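Local coordinates for periplasmic binding protein component of an ABC type zinc uptake transporter (Synechocystis sp., PDB 1PQ4) that binds zinc in the periplasm and probably hands it to an ABC-type transporter for uptake into the cell, at residues H37-E40 against P41-Q44; R160-Y163 against E164-A168; A201-A204 against R205-L209; A270-W273 against S274-L277; E173-R176 against L177-E180. All coordinates share one frame; numbering follows the deposited sequence.

Contact 1. Residues H37-E40 against P41-Q44; sequences HTYE and PKPQ. With ZN (zinc ion), chain C.
Tyr39 and Lys42 meet through their polar ends: Lys42 NZ gives a hydrogen bond of 2.7 Å to Tyr39 OH, arriving at the ring's edge and in its plane. The tyrosine chain leaves with CG anti to the backbone N (chi1 -172°), which carries the ring alongside the following residues, and the lysine bends at its last torsion (chi4 59°) to bring the ammonium group back to it; the two side chains cross at about a right angle. Along the ring the packing is apolar and snug. Tyr39 CE2 lies 3.6 Å from Pro41 CA, and the ring carbon Tyr39 CD2 is 4.2 Å from Pro41 CD, so a rigid proline lies beside a flat, buried ring.

The other side is looser. Glu40, exposed, extends away from Pro41, its carboxylate in a long, weak ion pair with Lys69, and Lys42 is itself exposed at the N-cap of helix 43-48. With an alanine at Tyr39, the Lys42 ammonium would probably lose its hydroxyl mate and a gap would open beside Pro41. At the far end, His37 NE2 binds the zinc ion at 1.9 Å, a water sits 2.3 Å from the metal (water O to ZN), and His133 and His197 supply the remaining protein ligands. Tyr39 OH also bonds to Gln45 OE1, so a phenol that accepts from lysine and has a second polar partner suits this junction, and the lysine's charge would probably polarise its O-H.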
loop_
_atom_site.group_PDB
_atom_site.type_symbol
_atom_site.label_atom_id
_atom_site.label_comp_id
_atom_site.label_asym_id
_atom_site.label_seq_id
_atom_site.Cartn_x
_atom_site.Cartn_y
_atom_site.Cartn_z
ATOM N N HIS A 37 -5.898 8.993 1.149
ATOM C CA HIS A 37 -5.390 10.237 1.692
ATOM C C HIS A 37 -6.423 11.351 1.937
ATOM O O HIS A 37 -6.141 12.295 2.655
ATOM C CB HIS A 37 -4.294 10.766 0.782
ATOM C CG HIS A 37 -3.208 9.766 0.516
ATOM N ND1 HIS A 37 -2.228 9.468 1.434
ATOM C CD2 HIS A 37 -2.955 8.997 -0.571
ATOM C CE1 HIS A 37 -1.409 8.559 0.925
ATOM N NE2 HIS A 37 -1.829 8.257 -0.293
ATOM N N THR A 38 -7.581 11.272 1.315
ATOM C CA THR A 38 -8.591 12.292 1.517
ATOM C C THR A 38 -9.882 11.646 2.011
ATOM O O THR A 38 -10.919 12.294 2.069
ATOM C CB THR A 38 -8.902 13.065 0.208
ATOM O OG1 THR A 38 -9.389 12.160 -0.788
ATOM C CG2 THR A 38 -7.669 13.773 -0.301
ATOM N N TYR A 39 -9.825 10.367 2.373
ATOM C CA TYR A 39 -11.019 9.687 2.853
ATOM C C TYR A 39 -11.468 10.173 4.232
ATOM O O TYR A 39 -10.655 10.455 5.113
ATOM C CB TYR A 39 -10.779 8.186 2.974
ATOM C CG TYR A 39 -12.038 7.415 3.274
ATOM C CD1 TYR A 39 -13.040 7.308 2.317
ATOM C CD2 TYR A 39 -12.239 6.820 4.509
ATOM C CE1 TYR A 39 -14.216 6.623 2.583
ATOM C CE2 TYR A 39 -13.418 6.134 4.791
ATOM C CZ TYR A 39 -14.394 6.040 3.820
ATOM O OH TYR A 39 -15.552 5.359 4.072
ATOM N N GLU A 40 -12.774 10.271 4.419
ATOM C CA GLU A 40 -13.273 10.632 5.732
ATOM C C GLU A 40 -14.272 9.534 6.096
ATOM O O GLU A 40 -15.199 9.245 5.339
ATOM C CB GLU A 40 -13.932 12.013 5.751
ATOM C CG GLU A 40 -13.892 12.573 7.179
ATOM C CD GLU A 40 -14.323 14.023 7.300
ATOM O OE1 GLU A 40 -15.487 14.338 6.935
ATOM O OE2 GLU A 40 -13.494 14.843 7.773
ATOM N N PRO A 41 -14.077 8.883 7.249
ATOM C CA PRO A 41 -15.014 7.820 7.607
ATOM C C PRO A 41 -16.479 8.248 7.692
ATOM O O PRO A 41 -16.797 9.341 8.128
ATOM C CB PRO A 41 -14.465 7.257 8.932
ATOM C CG PRO A 41 -13.382 8.143 9.348
ATOM C CD PRO A 41 -12.909 8.926 8.135
ATOM N N LYS A 42 -17.362 7.378 7.221
ATOM C CA LYS A 42 -18.788 7.652 7.228
ATOM C C LYS A 42 -19.367 7.415 8.622
ATOM O O LYS A 42 -18.876 6.576 9.396
ATOM C CB LYS A 42 -19.524 6.717 6.266
ATOM C CG LYS A 42 -19.032 6.654 4.830
ATOM C CD LYS A 42 -19.640 5.387 4.159
ATOM C CE LYS A 42 -19.254 5.251 2.691
ATOM N NZ LYS A 42 -17.777 5.184 2.480
ATOM N N PRO A 43 -20.452 8.130 8.955
ATOM C CA PRO A 43 -21.055 7.933 10.280
ATOM C C PRO A 43 -21.432 6.465 10.572
ATOM O O PRO A 43 -21.218 5.992 11.665
ATOM C CB PRO A 43 -22.271 8.877 10.258
ATOM C CG PRO A 43 -22.583 9.038 8.777
ATOM C CD PRO A 43 -21.215 9.105 8.143
ATOM N N GLN A 44 -21.979 5.746 9.588
ATOM C CA GLN A 44 -22.349 4.362 9.811
ATOM C C GLN A 44 -21.130 3.508 10.162
ATOM O O GLN A 44 -21.260 2.497 10.855
ATOM C CB GLN A 44 -23.050 3.763 8.580
ATOM C CG GLN A 44 -22.738 4.439 7.253
ATOM C CD GLN A 44 -23.364 5.813 7.155
ATOM O OE1 GLN A 44 -24.577 5.973 7.327
ATOM N NE2 GLN A 44 -22.544 6.812 6.893
HETATM ZN ZN ZN C . -1.098 6.989 -1.562
HETATM O O HOH W 1 -2.218 5.036 -1.921
#

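Contact 2. Residues R160-Y163 against E164-A168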
loop_
_atom_site.group_PDB
_atom_site.type_symbol
_atom_site.label_atom_id
_atom_site.label_comp_id
_atom_site.label_asym_id
_atom_site.label_seq_id
_atom_site.Cartn_x
_atom_site.Cartn_y
_atom_site.Cartn_z
ATOM N N ARG A 160 -2.195 -18.045 20.964
ATOM C CA ARG A 160 -0.859 -17.605 20.678
ATOM C C ARG A 160 -0.119 -18.558 19.757
ATOM O O ARG A 160 0.505 -18.114 18.803
ATOM C CB ARG A 160 -0.055 -17.450 21.973
ATOM C CG ARG A 160 1.414 -17.109 21.737
ATOM C CD ARG A 160 2.186 -16.933 23.080
ATOM N NE ARG A 160 2.585 -15.540 23.277
ATOM C CZ ARG A 160 1.818 -14.593 23.814
ATOM N NH1 ARG A 160 0.587 -14.868 24.237
ATOM N NH2 ARG A 160 2.278 -13.350 23.904
ATOM N N ASP A 161 -0.190 -19.864 20.021
ATOM C CA ASP A 161 0.562 -20.783 19.179
ATOM C C ASP A 161 0.129 -20.726 17.716
ATOM O O ASP A 161 0.965 -20.873 16.804
ATOM C CB ASP A 161 0.431 -22.217 19.689
ATOM C CG ASP A 161 1.245 -22.476 20.978
ATOM O OD1 ASP A 161 2.216 -21.750 21.251
ATOM O OD2 ASP A 161 0.924 -23.436 21.705
ATOM N N GLN A 162 -1.171 -20.534 17.489
ATOM C CA GLN A 162 -1.683 -20.493 16.119
ATOM C C GLN A 162 -1.248 -19.194 15.432
ATOM O O GLN A 162 -0.851 -19.217 14.276
ATOM C CB GLN A 162 -3.217 -20.639 16.093
ATOM C CG GLN A 162 -3.775 -20.868 14.701
ATOM C CD GLN A 162 -3.299 -22.210 14.112
ATOM O OE1 GLN A 162 -3.589 -23.277 14.680
ATOM N NE2 GLN A 162 -2.563 -22.165 12.986
ATOM N N TYR A 163 -1.300 -18.066 16.133
ATOM C CA TYR A 163 -0.845 -16.817 15.493
ATOM C C TYR A 163 0.622 -16.904 15.109
ATOM O O TYR A 163 1.037 -16.345 14.080
ATOM C CB TYR A 163 -1.003 -15.613 16.427
ATOM C CG TYR A 163 -2.441 -15.243 16.733
ATOM C CD1 TYR A 163 -2.920 -15.278 18.047
ATOM C CD2 TYR A 163 -3.339 -14.929 15.703
ATOM C CE1 TYR A 163 -4.248 -15.028 18.340
ATOM C CE2 TYR A 163 -4.672 -14.679 15.983
ATOM C CZ TYR A 163 -5.126 -14.729 17.313
ATOM O OH TYR A 163 -6.438 -14.455 17.626
ATOM N N GLU A 164 1.437 -17.547 15.958
ATOM C CA GLU A 164 2.868 -17.699 15.671
ATOM C C GLU A 164 3.111 -18.593 14.486
ATOM O O GLU A 164 3.973 -18.313 13.655
ATOM C CB GLU A 164 3.617 -18.348 16.852
ATOM C CG GLU A 164 3.240 -17.775 18.151
ATOM C CD GLU A 164 4.381 -17.085 18.784
ATOM O OE1 GLU A 164 4.677 -15.946 18.357
ATOM O OE2 GLU A 164 4.988 -17.697 19.692
ATOM N N ALA A 165 2.402 -19.714 14.435
ATOM C CA ALA A 165 2.588 -20.608 13.293
ATOM C C ALA A 165 2.083 -19.885 12.019
ATOM O O ALA A 165 2.721 -19.966 10.927
ATOM C CB ALA A 165 1.787 -21.921 13.506
ATOM N N ASN A 166 0.929 -19.217 12.133
ATOM C CA ASN A 166 0.410 -18.503 10.932
ATOM C C ASN A 166 1.403 -17.415 10.519
ATOM O O ASN A 166 1.606 -17.182 9.341
ATOM C CB ASN A 166 -0.949 -17.819 11.165
ATOM C CG ASN A 166 -2.072 -18.787 11.417
ATOM O OD1 ASN A 166 -1.971 -19.992 11.166
ATOM N ND2 ASN A 166 -3.178 -18.260 11.898
ATOM N N LEU A 167 2.044 -16.755 11.485
ATOM C CA LEU A 167 3.007 -15.695 11.147
ATOM C C LEU A 167 4.165 -16.299 10.403
ATOM O O LEU A 167 4.631 -15.773 9.378
ATOM C CB LEU A 167 3.571 -15.053 12.427
ATOM C CG LEU A 167 4.226 -13.655 12.577
ATOM C CD1 LEU A 167 5.520 -13.785 13.360
ATOM C CD2 LEU A 167 4.425 -12.897 11.299
ATOM N N ALA A 168 4.656 -17.414 10.938
ATOM C CA ALA A 168 5.808 -18.072 10.293
ATOM C C ALA A 168 5.480 -18.442 8.830
ATOM O O ALA A 168 6.324 -18.266 7.940
ATOM C CB ALA A 168 6.235 -19.354 11.113
#
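Gln162 and Asn166 join their side-chain amides one helical turn apart. Gln162 NE2 donates to Asn166 OD1 at 2.9 Å, with an N-H...O angle of 159°. The acceptor lies almost in the amide plane of the glutamine, but the donor stands above the carbonyl plane of the asparagine, the two amide planes being 39° apart. The glutamine reaches its partner by a bend at chi2 (65°), which folds an otherwise outward-pointing chain back along the helix. Length and flexibility suit glutamine to this place, and the short asparagine offers its oxygen close to the backbone.

On another side of the helix, Arg160 and Glu164 lie side by side and point the same way. Arg160 NE and Glu164 OE2 stay 4.8 Å apart, near enough for attraction between opposite charges but not for a salt bridge.

Behind these pairs stands the backbone: Ala165 N donates to Asp161 O at 3.0 Å, Asn166 N to Gln162 O and Leu167 N to Tyr163 O, both at 2.8 Å. Farther out, Asn166 ND2 is held by the carbonyl of Ile19, Arg160 forms a salt bridge to Glu154, and buried Tyr163 bonds through its hydroxyl to Asp156. Leu167 turns its apolar end to helix 138-155. Hydrogen bonds from each residue to the one four before it, with Tyr163 buried, Leu167 packed on a neighbouring helix and exposed polar residues on other sides, mark the first turns of an amphipathic alpha-helix, here the long helix 160-185.

Contact 3. Residues A201-A204 against R205-L209; sequences AYFA and RDYNL
Phe203 meets Tyr207 one turn on, in an edge-to-face (T-shaped) pair whose ring centroids are 5.2 Å apart and whose planes stand at 65°. From its CB, the phenylalanine sends CG anti to the backbone N (chi1 173°), swinging the ring toward the end of the helix. There CD1 lies at the tyrosine's edge, in its plane, and CE1 is 3.8 Å from Tyr207 CE2. Tyr207 CD2 stands over one face of the phenylalanine, toward the rim, and Phe203 CZ, at the tip, lies 4.1 Å from Tyr207 CD2. Farther round the same side of the ring, Phe203 CE2 touches Leu209 CD1 at 3.9 Å, obliquely.

The leucine is brought back by a Schellman motif: Asn208, at positive phi, turns the chain, and Leu209 N donates to Ala204 O at 2.9 Å, nearly straight at 172°. Asparagine tolerates that conformation well, and small Ala204 lets Leu209 CB approach its own CB to 4.1 Å.

An alanine at Phe203 is likely to leave the Tyr207 edge without a face to rest on and to open a gap beside Leu209. Leu185 of helix 160-185 also packs on all three side chains. The chemistry is thus apolar at the rings and polar at the rim, where Tyr207 OH is engaged by Asn178, and Ala204 O is taken by Leu209 N as helix 201-206 ends.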
loop_
_atom_site.group_PDB
_atom_site.type_symbol
_atom_site.label_atom_id
_atom_site.label_comp_id
_atom_site.label_asym_id
_atom_site.label_seq_id
_atom_site.Cartn_x
_atom_site.Cartn_y
_atom_site.Cartn_z
ATOM N N ALA A 201 7.235 4.169 -3.653
ATOM C CA ALA A 201 8.642 4.452 -3.310
ATOM C C ALA A 201 9.331 3.277 -2.577
ATOM O O ALA A 201 10.489 2.995 -2.804
ATOM C CB ALA A 201 8.716 5.743 -2.440
ATOM N N TYR A 202 8.627 2.592 -1.676
ATOM C CA TYR A 202 9.277 1.494 -0.958
ATOM C C TYR A 202 9.492 0.313 -1.886
ATOM O O TYR A 202 10.538 -0.326 -1.896
ATOM C CB TYR A 202 8.417 1.092 0.247
ATOM C CG TYR A 202 8.415 2.220 1.281
ATOM C CD1 TYR A 202 9.486 2.340 2.215
ATOM C CD2 TYR A 202 7.373 3.132 1.340
ATOM C CE1 TYR A 202 9.502 3.331 3.172
ATOM C CE2 TYR A 202 7.355 4.153 2.335
ATOM C CZ TYR A 202 8.437 4.233 3.250
ATOM O OH TYR A 202 8.392 5.160 4.290
ATOM N N PHE A 203 8.466 0.037 -2.682
ATOM C CA PHE A 203 8.531 -1.069 -3.651
ATOM C C PHE A 203 9.704 -0.775 -4.566
ATOM O O PHE A 203 10.547 -1.630 -4.851
ATOM C CB PHE A 203 7.175 -1.100 -4.434
ATOM C CG PHE A 203 7.159 -2.071 -5.572
ATOM C CD1 PHE A 203 6.839 -3.396 -5.357
ATOM C CD2 PHE A 203 7.456 -1.641 -6.865
ATOM C CE1 PHE A 203 6.813 -4.316 -6.440
ATOM C CE2 PHE A 203 7.429 -2.539 -7.940
ATOM C CZ PHE A 203 7.111 -3.873 -7.717
ATOM N N ALA A 204 9.807 0.468 -4.993
ATOM C CA ALA A 204 10.877 0.834 -5.917
ATOM C C ALA A 204 12.286 0.691 -5.269
ATOM O O ALA A 204 13.260 0.231 -5.915
ATOM C CB ALA A 204 10.666 2.276 -6.380
ATOM N N ARG A 205 12.381 1.074 -3.998
ATOM C CA ARG A 205 13.682 0.974 -3.318
ATOM C C ARG A 205 14.051 -0.502 -3.238
ATOM O O ARG A 205 15.183 -0.866 -3.518
ATOM C CB ARG A 205 13.618 1.550 -1.899
ATOM C CG ARG A 205 14.948 2.047 -1.408
ATOM C CD ARG A 205 14.795 2.708 -0.057
ATOM N NE ARG A 205 15.959 3.505 0.338
ATOM C CZ ARG A 205 17.100 3.000 0.799
ATOM N NH1 ARG A 205 17.245 1.685 0.921
ATOM N NH2 ARG A 205 18.087 3.815 1.162
ATOM N N ASP A 206 13.083 -1.346 -2.900
ATOM C CA ASP A 206 13.343 -2.776 -2.771
ATOM C C ASP A 206 13.937 -3.424 -4.008
ATOM O O ASP A 206 14.819 -4.293 -3.905
ATOM C CB ASP A 206 12.058 -3.535 -2.487
ATOM C CG ASP A 206 11.688 -3.501 -1.050
ATOM O OD1 ASP A 206 12.450 -2.840 -0.319
ATOM O OD2 ASP A 206 10.650 -4.105 -0.666
ATOM N N TYR A 207 13.416 -3.021 -5.165
ATOM C CA TYR A 207 13.817 -3.597 -6.431
ATOM C C TYR A 207 14.613 -2.690 -7.327
ATOM O O TYR A 207 14.680 -2.913 -8.527
ATOM C CB TYR A 207 12.564 -4.129 -7.141
ATOM C CG TYR A 207 11.834 -5.100 -6.252
ATOM C CD1 TYR A 207 12.456 -6.263 -5.840
ATOM C CD2 TYR A 207 10.570 -4.811 -5.723
ATOM C CE1 TYR A 207 11.852 -7.128 -4.919
ATOM C CE2 TYR A 207 9.963 -5.666 -4.797
ATOM C CZ TYR A 207 10.621 -6.825 -4.401
ATOM O OH TYR A 207 10.073 -7.654 -3.444
ATOM N N ASN A 208 15.197 -1.650 -6.763
ATOM C CA ASN A 208 16.056 -0.764 -7.537
ATOM C C ASN A 208 15.415 -0.186 -8.794
ATOM O O ASN A 208 15.971 -0.263 -9.888
ATOM C CB ASN A 208 17.329 -1.503 -7.915
ATOM C CG ASN A 208 18.061 -2.034 -6.685
ATOM O OD1 ASN A 208 18.357 -3.233 -6.589
ATOM N ND2 ASN A 208 18.342 -1.142 -5.729
ATOM N N LEU A 209 14.231 0.380 -8.618
ATOM C CA LEU A 209 13.503 1.020 -9.705
ATOM C C LEU A 209 13.477 2.475 -9.313
ATOM O O LEU A 209 13.786 2.828 -8.165
ATOM C CB LEU A 209 12.070 0.490 -9.777
ATOM C CG LEU A 209 11.953 -1.024 -10.025
ATOM C CD1 LEU A 209 10.488 -1.433 -10.061
ATOM C CD2 LEU A 209 12.614 -1.391 -11.345
#

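Contact 4. Residues A270-W273 against S274-L277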
loop_
_atom_site.group_PDB
_atom_site.type_symbol
_atom_site.label_atom_id
_atom_site.label_comp_id
_atom_site.label_asym_id
_atom_site.label_seq_id
_atom_site.Cartn_x
_atom_site.Cartn_y
_atom_site.Cartn_z
ATOM N N ALA A 270 -5.245 -2.938 -3.851
ATOM C CA ALA A 270 -5.818 -4.263 -4.133
ATOM C C ALA A 270 -5.819 -5.153 -2.879
ATOM O O ALA A 270 -4.810 -5.216 -2.172
ATOM C CB ALA A 270 -5.003 -4.959 -5.248
ATOM N N ALA A 271 -6.923 -5.862 -2.634
ATOM C CA ALA A 271 -7.011 -6.746 -1.480
ATOM C C ALA A 271 -6.280 -8.068 -1.758
ATOM O O ALA A 271 -5.825 -8.718 -0.835
ATOM C CB ALA A 271 -8.483 -7.030 -1.119
ATOM N N ASP A 272 -6.163 -8.448 -3.032
ATOM C CA ASP A 272 -5.521 -9.737 -3.437
ATOM C C ASP A 272 -4.090 -9.307 -3.574
ATOM O O ASP A 272 -3.502 -9.317 -4.648
ATOM C CB ASP A 272 -6.163 -10.166 -4.786
ATOM C CG ASP A 272 -5.773 -11.575 -5.223
ATOM O OD1 ASP A 272 -5.510 -12.441 -4.369
ATOM O OD2 ASP A 272 -5.755 -11.829 -6.450
ATOM N N TRP A 273 -3.516 -8.936 -2.419
ATOM C CA TRP A 273 -2.195 -8.310 -2.346
ATOM C C TRP A 273 -1.023 -8.974 -3.014
ATOM O O TRP A 273 -0.251 -8.313 -3.689
ATOM C CB TRP A 273 -1.850 -7.999 -0.842
ATOM C CG TRP A 273 -0.586 -7.280 -0.614
ATOM C CD1 TRP A 273 -0.370 -5.921 -0.632
ATOM C CD2 TRP A 273 0.668 -7.889 -0.294
ATOM N NE1 TRP A 273 0.991 -5.656 -0.332
ATOM C CE2 TRP A 273 1.622 -6.854 -0.120
ATOM C CE3 TRP A 273 1.075 -9.221 -0.126
ATOM C CZ2 TRP A 273 2.943 -7.112 0.209
ATOM C CZ3 TRP A 273 2.417 -9.467 0.210
ATOM C CH2 TRP A 273 3.321 -8.422 0.370
ATOM N N SER A 274 -0.868 -10.272 -2.797
ATOM C CA SER A 274 0.281 -10.963 -3.371
ATOM C C SER A 274 0.198 -11.076 -4.903
ATOM O O SER A 274 1.145 -10.765 -5.627
ATOM C CB SER A 274 0.408 -12.354 -2.711
ATOM O OG SER A 274 1.601 -12.949 -3.163
ATOM N N SER A 275 -0.936 -11.532 -5.405
ATOM C CA SER A 275 -1.056 -11.638 -6.861
ATOM C C SER A 275 -1.047 -10.257 -7.492
ATOM O O SER A 275 -0.528 -10.090 -8.581
ATOM C CB SER A 275 -2.308 -12.449 -7.244
ATOM O OG SER A 275 -3.475 -11.724 -6.963
ATOM N N ASN A 276 -1.586 -9.236 -6.812
ATOM C CA ASN A 276 -1.515 -7.867 -7.385
ATOM C C ASN A 276 -0.074 -7.400 -7.517
ATOM O O ASN A 276 0.318 -6.832 -8.544
ATOM C CB ASN A 276 -2.264 -6.879 -6.479
ATOM C CG ASN A 276 -2.281 -5.448 -7.051
ATOM O OD1 ASN A 276 -1.759 -4.497 -6.449
ATOM N ND2 ASN A 276 -2.864 -5.304 -8.221
ATOM N N LEU A 277 0.755 -7.642 -6.490
ATOM C CA LEU A 277 2.142 -7.194 -6.571
ATOM C C LEU A 277 2.883 -7.887 -7.728
ATOM O O LEU A 277 3.733 -7.282 -8.359
ATOM C CB LEU A 277 2.894 -7.481 -5.285
ATOM C CG LEU A 277 2.834 -6.365 -4.266
ATOM C CD1 LEU A 277 3.876 -6.748 -3.119
ATOM C CD2 LEU A 277 3.195 -5.034 -4.940
HETATM O O HOH W 2 -3.044 -12.495 -3.517
#
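One face of the Trp273 indole carries Leu277 CD1 in a CH-pi contact, the methyl 3.9 Å from the centroid of the six-membered ring and 29° off its normal. Within the ring its nearest atom is CZ2, at 3.5 Å from Leu277 CD1, so the methyl sits toward the rim. Trp273 has CG anti to the backbone N (chi1 -176°), which lays the indole along the first turn, where a branched leucine four residues later can cover it. Phe15 adds an edge-to-face ring pair, Leu174 and Leu177 of helix 160-185 pack on the indole, and NE1 donates to the carbonyl of Trp135.

These residues open helix 273-288. Asp272 holds the N-cap position and is the centre of an inverse gamma turn, but its carboxylate makes no direct capping bond to a backbone N-H. A water takes that part: it donates to Asp272 OD1 at 2.6 Å and accepts from Ser275 N at 3.0 Å. A small, acidic residue suits the place, since its charge would probably interact well with the start of the helix dipole. The modelled approach of the Ser275 hydroxyl to the same carboxylate is too short to be trusted in detail.

Backbone bonds run from Asn276 N to Asp272 O at 2.9 Å and from Leu277 N to Trp273 O at 3.1 Å. Beside them, the small Ala270 methyl lies against the Asn276 side chain, its CB 3.6 Å from Asn276 CB.

Contact 5. Residues E173-R176 against L177-E180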
loop_
_atom_site.group_PDB
_atom_site.type_symbol
_atom_site.label_atom_id
_atom_site.label_comp_id
_atom_site.label_asym_id
_atom_site.label_seq_id
_atom_site.Cartn_x
_atom_site.Cartn_y
_atom_site.Cartn_z
ATOM N N GLU A 173 6.201 -17.102 2.983
ATOM C CA GLU A 173 5.552 -16.740 1.729
ATOM C C GLU A 173 6.115 -15.396 1.279
ATOM O O GLU A 173 6.345 -15.168 0.094
ATOM C CB GLU A 173 4.031 -16.549 1.898
ATOM C CG GLU A 173 3.185 -17.772 2.179
ATOM C CD GLU A 173 1.720 -17.380 2.491
ATOM O OE1 GLU A 173 1.111 -16.600 1.726
ATOM O OE2 GLU A 173 1.176 -17.850 3.516
ATOM N N LEU A 174 6.292 -14.471 2.218
ATOM C CA LEU A 174 6.812 -13.158 1.823
ATOM C C LEU A 174 8.224 -13.247 1.225
ATOM O O LEU A 174 8.556 -12.490 0.309
ATOM C CB LEU A 174 6.796 -12.173 3.038
ATOM C CG LEU A 174 5.341 -11.799 3.426
ATOM C CD1 LEU A 174 5.254 -11.219 4.853
ATOM C CD2 LEU A 174 4.853 -10.776 2.416
ATOM N N GLU A 175 9.087 -14.120 1.772
ATOM C CA GLU A 175 10.447 -14.248 1.229
ATOM C C GLU A 175 10.379 -14.831 -0.156
ATOM O O GLU A 175 11.097 -14.417 -1.053
ATOM C CB GLU A 175 11.332 -15.164 2.096
ATOM C CG GLU A 175 12.421 -14.393 2.775
ATOM C CD GLU A 175 13.214 -13.551 1.791
ATOM O OE1 GLU A 175 14.152 -14.079 1.161
ATOM O OE2 GLU A 175 12.886 -12.362 1.623
ATOM N N ARG A 176 9.504 -15.798 -0.336
ATOM C CA ARG A 176 9.351 -16.418 -1.661
ATOM C C ARG A 176 8.828 -15.360 -2.671
ATOM O O ARG A 176 9.362 -15.211 -3.762
ATOM C CB ARG A 176 8.414 -17.620 -1.531
ATOM C CG ARG A 176 8.036 -18.303 -2.832
ATOM C CD ARG A 176 6.638 -18.802 -2.594
ATOM N NE ARG A 176 5.988 -19.469 -3.705
ATOM C CZ ARG A 176 4.699 -19.789 -3.681
ATOM N NH1 ARG A 176 3.979 -19.483 -2.602
ATOM N NH2 ARG A 176 4.133 -20.405 -4.716
ATOM N N LEU A 177 7.841 -14.566 -2.255
ATOM C CA LEU A 177 7.324 -13.488 -3.109
ATOM C C LEU A 177 8.425 -12.498 -3.434
ATOM O O LEU A 177 8.587 -12.055 -4.579
ATOM C CB LEU A 177 6.202 -12.786 -2.387
ATOM C CG LEU A 177 5.611 -11.585 -3.127
ATOM C CD1 LEU A 177 4.892 -12.056 -4.391
ATOM C CD2 LEU A 177 4.583 -10.932 -2.203
ATOM N N ASN A 178 9.206 -12.131 -2.414
ATOM C CA ASN A 178 10.300 -11.202 -2.625
ATOM C C ASN A 178 11.306 -11.686 -3.679
ATOM O O ASN A 178 11.790 -10.901 -4.524
ATOM C CB ASN A 178 11.023 -10.951 -1.281
ATOM C CG ASN A 178 12.210 -10.011 -1.419
ATOM O OD1 ASN A 178 12.093 -8.910 -1.959
ATOM N ND2 ASN A 178 13.358 -10.440 -0.913
ATOM N N GLN A 179 11.678 -12.962 -3.597
ATOM C CA GLN A 179 12.610 -13.542 -4.579
ATOM C C GLN A 179 11.964 -13.517 -5.988
ATOM O O GLN A 179 12.621 -13.216 -7.000
ATOM C CB GLN A 179 12.916 -15.032 -4.222
ATOM C CG GLN A 179 14.386 -15.338 -3.920
ATOM C CD GLN A 179 14.852 -16.678 -4.542
ATOM O OE1 GLN A 179 14.114 -17.681 -4.532
ATOM N NE2 GLN A 179 16.083 -16.695 -5.076
ATOM N N GLU A 180 10.687 -13.873 -6.039
ATOM C CA GLU A 180 9.961 -13.924 -7.304
ATOM C C GLU A 180 9.908 -12.532 -7.945
ATOM O O GLU A 180 10.175 -12.380 -9.136
ATOM C CB GLU A 180 8.554 -14.445 -7.033
ATOM C CG GLU A 180 7.825 -15.003 -8.208
ATOM C CD GLU A 180 6.503 -15.631 -7.792
ATOM O OE1 GLU A 180 6.456 -16.217 -6.684
ATOM O OE2 GLU A 180 5.525 -15.556 -8.570
#
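Glu173 through Glu180 run as unbroken alpha-helix, and four backbone bonds tie the two segments. Leu177 N donates to Glu173 O and Asn178 N to Leu174 O, both at 2.8 Å; Gln179 N reaches Glu175 O and Glu180 N reaches Arg176 O, both at 3.0 Å.

Among the side chains, Asn178 ND2 donates to Glu175 OE2 at 3.2 Å, a bent bond of 138°. It meets the syn side of the carboxylate, while the oxygen is tilted from the asparagine's amide plane. The two chains lie side by side, the glutamate curling round at chi2 (-52°) to come level with its shorter partner. That same OE2 also takes a salt bridge from Lys142, so two donors meet this oxygen, and the lysine probably balances its charge; Asn178 OD1 is hydrogen-bonded to Tyr207 OH, which fixes the amide's turn. Arg176 NE and Glu180 OE1 are 4.4 Å apart, with the oxygen well out of the guanidinium plane: an attraction at a distance at most, with no N-H directed at the oxygen.

Leucines suit the inward side. Leu174 packs on Val141 and Lys142 of helix 138-155, and Leu177 rests on Lys278. Salt bridges from Glu173 to Lys18 and from Glu180 to Lys278 extend the grip to helices 10-20 and 273-288.

Along the chain the order is contact 1, contact 2, contact 5, contact 3, contact 4. Contacts 2 and 5 share helix 160-185, their centres about 19 Å apart. Contacts 3, 4 and 5 touch pairwise, their centres about 13 to 17 Å apart; between contacts 3 and 4, Phe203 CE1 meets Leu277 CD2 at 4.0 Å. Contact 1 stands apart, its centre about 34 Å from that of contact 5, and brings one zinc ligand. Helix 160-185 packs against the helices of contacts 3 and 4, so contact 5 joins them while contact 2 lies further along it, away from the metal.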